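Local coordinates for putative exported protein (Bacteroides fragilis, PDB 4RAA), which is of unknown function but folds as a six-bladed beta-propeller of the YWTD type and is probably exported, at residues A[131-136]-A[185-190]; A[197-202]-A[257-262]. One frame throughout, in Å; residues are numbered along the deposited sequence.

Contact 1 of 2, residues A[131-136]-A[185-190]; sequences TSCCLQ and PSQMIY
Ile189 and Gln187 receive the thiol of Cys133 between them, where segments 131-136 and 185-190 run side by side in almost the same direction. Followed outward, Ile189 begins with CB near Cys133 SG and then forks. With CG1 beside the backbone N and anti to the carbonyl carbon (chi1 -44°), that branch faces Cys133, CG1 lying 3.5 Å from Cys133 SG. The extended second torsion (chi2 179°) places the tip, Ile189 CD1, beside the same sulfur at 3.4 Å. The other branch turns to Leu135, and Ile189 CG2 meets Leu135 CD1 at 3.8 Å. Leu135 CD1 also reaches the backbone after Ile189, 3.6 Å from Tyr190 CA.

Gln187 supplies a polar neighbour of the thiol. Its chain bends at the second torsion and brings the amide to the cysteine: Gln187 NE2 is 3.6 Å from Cys133 SG, and Gln187 OE1 is 3.8 Å from Cys133 CB. Two bonds hold this buried amide. Gln187 NE2 donates to Ile189 O at 3.2 Å (N-H...O 153°), reaching the carbonyl two residues on, while OE1 is bonded to Ser91 OG. Met188, present as selenomethionine, touches the thiol more loosely, Met188 SE standing 4.3 Å from Cys133 SG. Beyond Cys133, the side chain of Ser132 comes up to the carbonyl of Ser186.

Cys133 and Leu135 are joined by backbone bonds to Asn145 and Leu143 of their own sheet; across the contact, side chains meet both side chains and backbone. The contact lies where loops lead into the first strands, 134-136 and 189-192, of two successive blades; such inner strands run in a common direction in a beta-propeller.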
loop_
_atom_site.group_PDB
_atom_site.type_symbol
_atom_site.label_atom_id
_atom_site.label_comp_id
_atom_site.label_asym_id
_atom_site.label_seq_id
_atom_site.Cartn_x
_atom_site.Cartn_y
_atom_site.Cartn_z
ATOM N N THR A 131 9.757 -2.463 11.818
ATOM C CA THR A 131 8.886 -3.337 12.613
ATOM C C THR A 131 8.985 -4.790 12.119
ATOM O O THR A 131 9.342 -5.021 10.966
ATOM C CB THR A 131 7.423 -2.840 12.551
ATOM O OG1 THR A 131 6.598 -3.656 13.373
ATOM C CG2 THR A 131 6.862 -2.855 11.120
ATOM N N SER A 132 8.700 -5.751 13.002
ATOM C CA SER A 132 8.755 -7.203 12.677
ATOM C C SER A 132 7.448 -7.992 12.851
ATOM O O SER A 132 7.275 -9.043 12.243
ATOM C CB SER A 132 9.830 -7.891 13.538
ATOM O OG SER A 132 9.484 -7.911 14.916
ATOM N N CYS A 133 6.520 -7.470 13.636
ATOM C CA CYS A 133 5.343 -8.220 14.032
ATOM C C CYS A 133 4.141 -7.287 14.230
ATOM O O CYS A 133 4.319 -6.170 14.722
ATOM C CB CYS A 133 5.772 -8.991 15.287
ATOM S SG CYS A 133 4.620 -9.078 16.641
ATOM N N CYS A 134 2.949 -7.753 13.816
ATOM C CA CYS A 134 1.693 -6.983 13.863
ATOM C C CYS A 134 0.454 -7.847 14.132
ATOM O O CYS A 134 0.461 -9.039 13.846
ATOM C CB CYS A 134 1.503 -6.239 12.525
ATOM S SG CYS A 134 -0.043 -5.308 12.289
ATOM N N LEU A 135 -0.599 -7.226 14.672
ATOM C CA LEU A 135 -1.898 -7.886 14.936
ATOM C C LEU A 135 -3.069 -6.902 14.895
ATOM O O LEU A 135 -2.936 -5.753 15.346
ATOM C CB LEU A 135 -1.899 -8.614 16.287
ATOM C CG LEU A 135 -1.455 -10.079 16.348
ATOM C CD1 LEU A 135 -1.377 -10.492 17.809
ATOM C CD2 LEU A 135 -2.403 -11.006 15.575
ATOM N N GLN A 136 -4.212 -7.365 14.381
ATOM C CA GLN A 136 -5.402 -6.522 14.276
ATOM C C GLN A 136 -6.147 -6.530 15.605
ATOM O O GLN A 136 -6.497 -7.595 16.106
ATOM C CB GLN A 136 -6.333 -6.987 13.145
ATOM C CG GLN A 136 -7.419 -5.963 12.827
ATOM C CD GLN A 136 -8.271 -6.299 11.615
ATOM O OE1 GLN A 136 -8.659 -7.442 11.405
ATOM N NE2 GLN A 136 -8.595 -5.289 10.833
ATOM N N PRO A 185 11.866 -12.481 22.455
ATOM C CA PRO A 185 11.413 -13.194 21.245
ATOM C C PRO A 185 11.057 -12.222 20.136
ATOM O O PRO A 185 10.866 -11.030 20.400
ATOM C CB PRO A 185 10.160 -13.924 21.711
ATOM C CG PRO A 185 9.622 -13.047 22.783
ATOM C CD PRO A 185 10.820 -12.479 23.492
ATOM N N SER A 186 10.981 -12.732 18.910
ATOM C CA SER A 186 10.642 -11.912 17.732
ATOM C C SER A 186 9.152 -11.552 17.696
ATOM O O SER A 186 8.798 -10.460 17.263
ATOM C CB SER A 186 11.051 -12.623 16.446
ATOM O OG SER A 186 10.421 -13.877 16.373
ATOM N N GLN A 187 8.303 -12.489 18.130
ATOM C CA GLN A 187 6.842 -12.312 18.233
ATOM C C GLN A 187 6.531 -12.071 19.733
ATOM O O GLN A 187 6.604 -13.000 20.540
ATOM C CB GLN A 187 6.136 -13.580 17.701
ATOM C CG GLN A 187 4.616 -13.540 17.584
ATOM C CD GLN A 187 4.111 -12.765 16.387
ATOM O OE1 GLN A 187 4.793 -12.653 15.367
ATOM N NE2 GLN A 187 2.885 -12.246 16.498
HETATM N N MSE A 188 6.169 -10.839 20.091
HETATM C CA MSE A 188 5.871 -10.440 21.500
HETATM C C MSE A 188 4.516 -9.765 21.615
HETATM O O MSE A 188 4.289 -8.897 22.469
HETATM C CB MSE A 188 7.048 -9.647 22.099
HETATM C CG MSE A 188 7.191 -8.146 21.771
HETATM SE SE MSE A 188 7.202 -7.780 19.843
HETATM C CE MSE A 188 9.095 -8.169 19.494
ATOM N N ILE A 189 3.602 -10.198 20.749
ATOM C CA ILE A 189 2.229 -9.723 20.691
ATOM C C ILE A 189 1.384 -10.956 20.378
ATOM O O ILE A 189 1.762 -11.747 19.487
ATOM C CB ILE A 189 2.002 -8.701 19.558
ATOM C CG1 ILE A 189 3.127 -7.664 19.483
ATOM C CG2 ILE A 189 0.666 -7.992 19.750
ATOM C CD1 ILE A 189 2.939 -6.659 18.365
ATOM N N TYR A 190 0.268 -11.121 21.097
ATOM C CA TYR A 190 -0.650 -12.252 20.880
ATOM C C TYR A 190 -2.101 -11.941 21.262
ATOM O O TYR A 190 -2.393 -10.917 21.909
ATOM C CB TYR A 190 -0.150 -13.514 21.611
ATOM C CG TYR A 190 -0.091 -13.434 23.127
ATOM C CD1 TYR A 190 -1.247 -13.601 23.893
ATOM C CD2 TYR A 190 1.130 -13.245 23.806
ATOM C CE1 TYR A 190 -1.217 -13.542 25.278
ATOM C CE2 TYR A 190 1.172 -13.191 25.205
ATOM C CZ TYR A 190 -0.014 -13.345 25.932
ATOM O OH TYR A 190 -0.044 -13.302 27.302
#

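Contact 2 of 2, residues A[197-202]-A[257-262]; sequences FAYTPF and YCVEET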
loop_
_atom_site.group_PDB
_atom_site.type_symbol
_atom_site.label_atom_id
_atom_site.label_comp_id
_atom_site.label_asym_id
_atom_site.label_seq_id
_atom_site.Cartn_x
_atom_site.Cartn_y
_atom_site.Cartn_z
ATOM N N PHE A 197 -2.650 -8.767 23.569
ATOM C CA PHE A 197 -1.719 -8.574 24.672
ATOM C C PHE A 197 -0.316 -8.367 24.133
ATOM O O PHE A 197 -0.019 -8.780 23.015
ATOM C CB PHE A 197 -1.777 -9.775 25.604
ATOM C CG PHE A 197 -3.124 -9.978 26.224
ATOM C CD1 PHE A 197 -4.138 -10.623 25.516
ATOM C CD2 PHE A 197 -3.393 -9.512 27.507
ATOM C CE1 PHE A 197 -5.398 -10.798 26.077
ATOM C CE2 PHE A 197 -4.654 -9.685 28.076
ATOM C CZ PHE A 197 -5.657 -10.331 27.361
ATOM N N ALA A 198 0.530 -7.720 24.930
ATOM C CA ALA A 198 1.916 -7.416 24.538
ATOM C C ALA A 198 2.857 -7.374 25.743
ATOM O O ALA A 198 2.398 -7.209 26.880
ATOM C CB ALA A 198 1.968 -6.102 23.764
ATOM N N TYR A 199 4.160 -7.540 25.488
ATOM C CA TYR A 199 5.182 -7.517 26.549
ATOM C C TYR A 199 6.593 -7.234 26.036
ATOM O O TYR A 199 6.886 -7.459 24.858
ATOM C CB TYR A 199 5.163 -8.824 27.347
ATOM C CG TYR A 199 5.457 -10.065 26.543
ATOM C CD1 TYR A 199 4.443 -10.753 25.876
ATOM C CD2 TYR A 199 6.760 -10.570 26.459
ATOM C CE1 TYR A 199 4.724 -11.902 25.136
ATOM C CE2 TYR A 199 7.055 -11.717 25.723
ATOM C CZ TYR A 199 6.036 -12.381 25.067
ATOM O OH TYR A 199 6.341 -13.507 24.354
ATOM N N THR A 200 7.458 -6.782 26.950
ATOM C CA THR A 200 8.836 -6.373 26.640
ATOM C C THR A 200 9.866 -7.212 27.394
ATOM O O THR A 200 9.528 -7.833 28.407
ATOM C CB THR A 200 9.047 -4.890 26.981
ATOM O OG1 THR A 200 8.904 -4.691 28.386
ATOM C CG2 THR A 200 8.047 -4.013 26.237
ATOM N N PRO A 201 11.133 -7.219 26.919
ATOM C CA PRO A 201 12.118 -8.065 27.609
ATOM C C PRO A 201 12.551 -7.646 29.007
ATOM O O PRO A 201 13.085 -8.508 29.707
ATOM C CB PRO A 201 13.335 -8.064 26.660
ATOM C CG PRO A 201 12.918 -7.315 25.438
ATOM C CD PRO A 201 11.762 -6.455 25.824
ATOM N N PHE A 202 12.323 -6.384 29.411
ATOM C CA PHE A 202 12.795 -5.862 30.721
ATOM C C PHE A 202 11.664 -5.369 31.622
ATOM O O PHE A 202 11.829 -4.410 32.385
ATOM C CB PHE A 202 13.847 -4.758 30.502
ATOM C CG PHE A 202 14.856 -5.094 29.439
ATOM C CD1 PHE A 202 15.640 -6.232 29.554
ATOM C CD2 PHE A 202 15.014 -4.288 28.311
ATOM C CE1 PHE A 202 16.567 -6.569 28.567
ATOM C CE2 PHE A 202 15.937 -4.615 27.323
ATOM C CZ PHE A 202 16.716 -5.757 27.450
ATOM N N TYR A 257 12.911 -14.363 27.784
ATOM C CA TYR A 257 11.651 -14.990 28.222
ATOM C C TYR A 257 10.557 -14.794 27.189
ATOM O O TYR A 257 10.429 -13.691 26.665
ATOM C CB TYR A 257 11.181 -14.513 29.620
ATOM C CG TYR A 257 10.349 -13.239 29.678
ATOM C CD1 TYR A 257 10.953 -11.971 29.697
ATOM C CD2 TYR A 257 8.941 -13.303 29.724
ATOM C CE1 TYR A 257 10.176 -10.808 29.750
ATOM C CE2 TYR A 257 8.159 -12.149 29.782
ATOM C CZ TYR A 257 8.779 -10.907 29.799
ATOM O OH TYR A 257 8.018 -9.790 29.864
ATOM N N CYS A 258 9.821 -15.869 26.873
ATOM C CA CYS A 258 8.689 -15.800 25.939
ATOM C C CYS A 258 7.446 -16.304 26.670
ATOM O O CYS A 258 7.550 -17.103 27.590
ATOM C CB CYS A 258 8.961 -16.593 24.653
ATOM S SG CYS A 258 8.808 -18.384 24.770
ATOM N N VAL A 259 6.280 -15.810 26.268
ATOM C CA VAL A 259 5.004 -16.189 26.886
ATOM C C VAL A 259 3.992 -16.593 25.813
ATOM O O VAL A 259 3.870 -15.925 24.763
ATOM C CB VAL A 259 4.363 -15.037 27.718
ATOM C CG1 VAL A 259 3.059 -15.499 28.383
ATOM C CG2 VAL A 259 5.330 -14.497 28.770
ATOM N N GLU A 260 3.315 -17.707 26.101
ATOM C CA GLU A 260 2.208 -18.189 25.270
ATOM C C GLU A 260 1.039 -18.412 26.226
ATOM O O GLU A 260 1.178 -19.027 27.284
ATOM C CB GLU A 260 2.558 -19.437 24.457
ATOM C CG GLU A 260 1.402 -19.950 23.588
ATOM C CD GLU A 260 0.674 -18.859 22.789
ATOM O OE1 GLU A 260 1.325 -17.913 22.280
ATOM O OE2 GLU A 260 -0.566 -18.964 22.647
ATOM N N GLU A 261 -0.115 -17.864 25.863
ATOM C CA GLU A 261 -1.308 -17.942 26.706
ATOM C C GLU A 261 -2.475 -18.581 25.950
ATOM O O GLU A 261 -2.578 -18.435 24.732
ATOM C CB GLU A 261 -1.669 -16.528 27.197
ATOM C CG GLU A 261 -2.567 -16.518 28.435
ATOM C CD GLU A 261 -2.927 -15.130 28.958
ATOM O OE1 GLU A 261 -2.242 -14.121 28.677
ATOM O OE2 GLU A 261 -3.923 -15.049 29.701
ATOM N N THR A 262 -3.305 -19.332 26.682
ATOM C CA THR A 262 -4.544 -19.948 26.163
ATOM C C THR A 262 -5.662 -19.586 27.156
ATOM O O THR A 262 -5.430 -18.781 28.058
ATOM C CB THR A 262 -4.425 -21.489 25.988
ATOM O OG1 THR A 262 -4.346 -22.135 27.263
ATOM C CG2 THR A 262 -3.212 -21.865 25.145
HETATM O O HOH W 1 4.665 -13.984 22.479
#
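Tyr199 reaches across to the backbone of Val259, whose N-H points almost straight at the phenol oxygen: Val259 N to Tyr199 OH is 3.0 Å, with an N-H...O angle of 166°. A water is a further partner of this oxygen, 2.6 Å from Tyr199 OH, and donates to Val259 O at 3.1 Å. Val259 CG2 lies over one face of the ring, and Val259 CB approaches Tyr199 CE1 at 4.1 Å. Tyr257 passes this ring in the opposite sense, the two planes inclined by 35° and Tyr199 CD2 3.9 Å from Tyr257 CZ. The hydroxyl of Tyr257 lies 2.9 Å from Thr200 O, with Asp203 O as an alternative acceptor for its single proton. The carbonyl of Pro201 stands at the edge of the Tyr257 ring.

Strands 195-200 and 254-261 belong to neighbouring propeller blades and run nearly antiparallel, the second strand of one blade facing the first strand of the next. Tyr199, Tyr257 and Val259 meet between the two sheets, with Ile206 and Leu266 also against Val259.

Partly exposed Cys258 is held less closely, its CB 4.1 Å from Tyr199 OH. The contact is loosest at its other end, where Phe197 and Glu261 start out toward the opposite strand without touching it; the carboxylate of Glu261 instead forms a salt bridge with Lys283 and a hydrogen bond with His218.

How the contacts relate
Contacts 1 and 2 follow in series along the chain, and their centres lie about 10 Å apart. The blade containing strands 189-192 and 195-200 takes part in both: its first strand meets the preceding blade in contact 1, its second the following blade in contact 2. These strands are neighbours in one sheet, tied by a probable hydrogen bond between Tyr190 O and Phe197 N (2.7 Å). A second probable bond, from Tyr190 OH to Glu261 OE1 (2.7 Å), carries contact 1 across to the next blade, and Pro185 CD packs 3.4 Å from Tyr257 O. Each contact is centred about 9 Å from the centre of the chain.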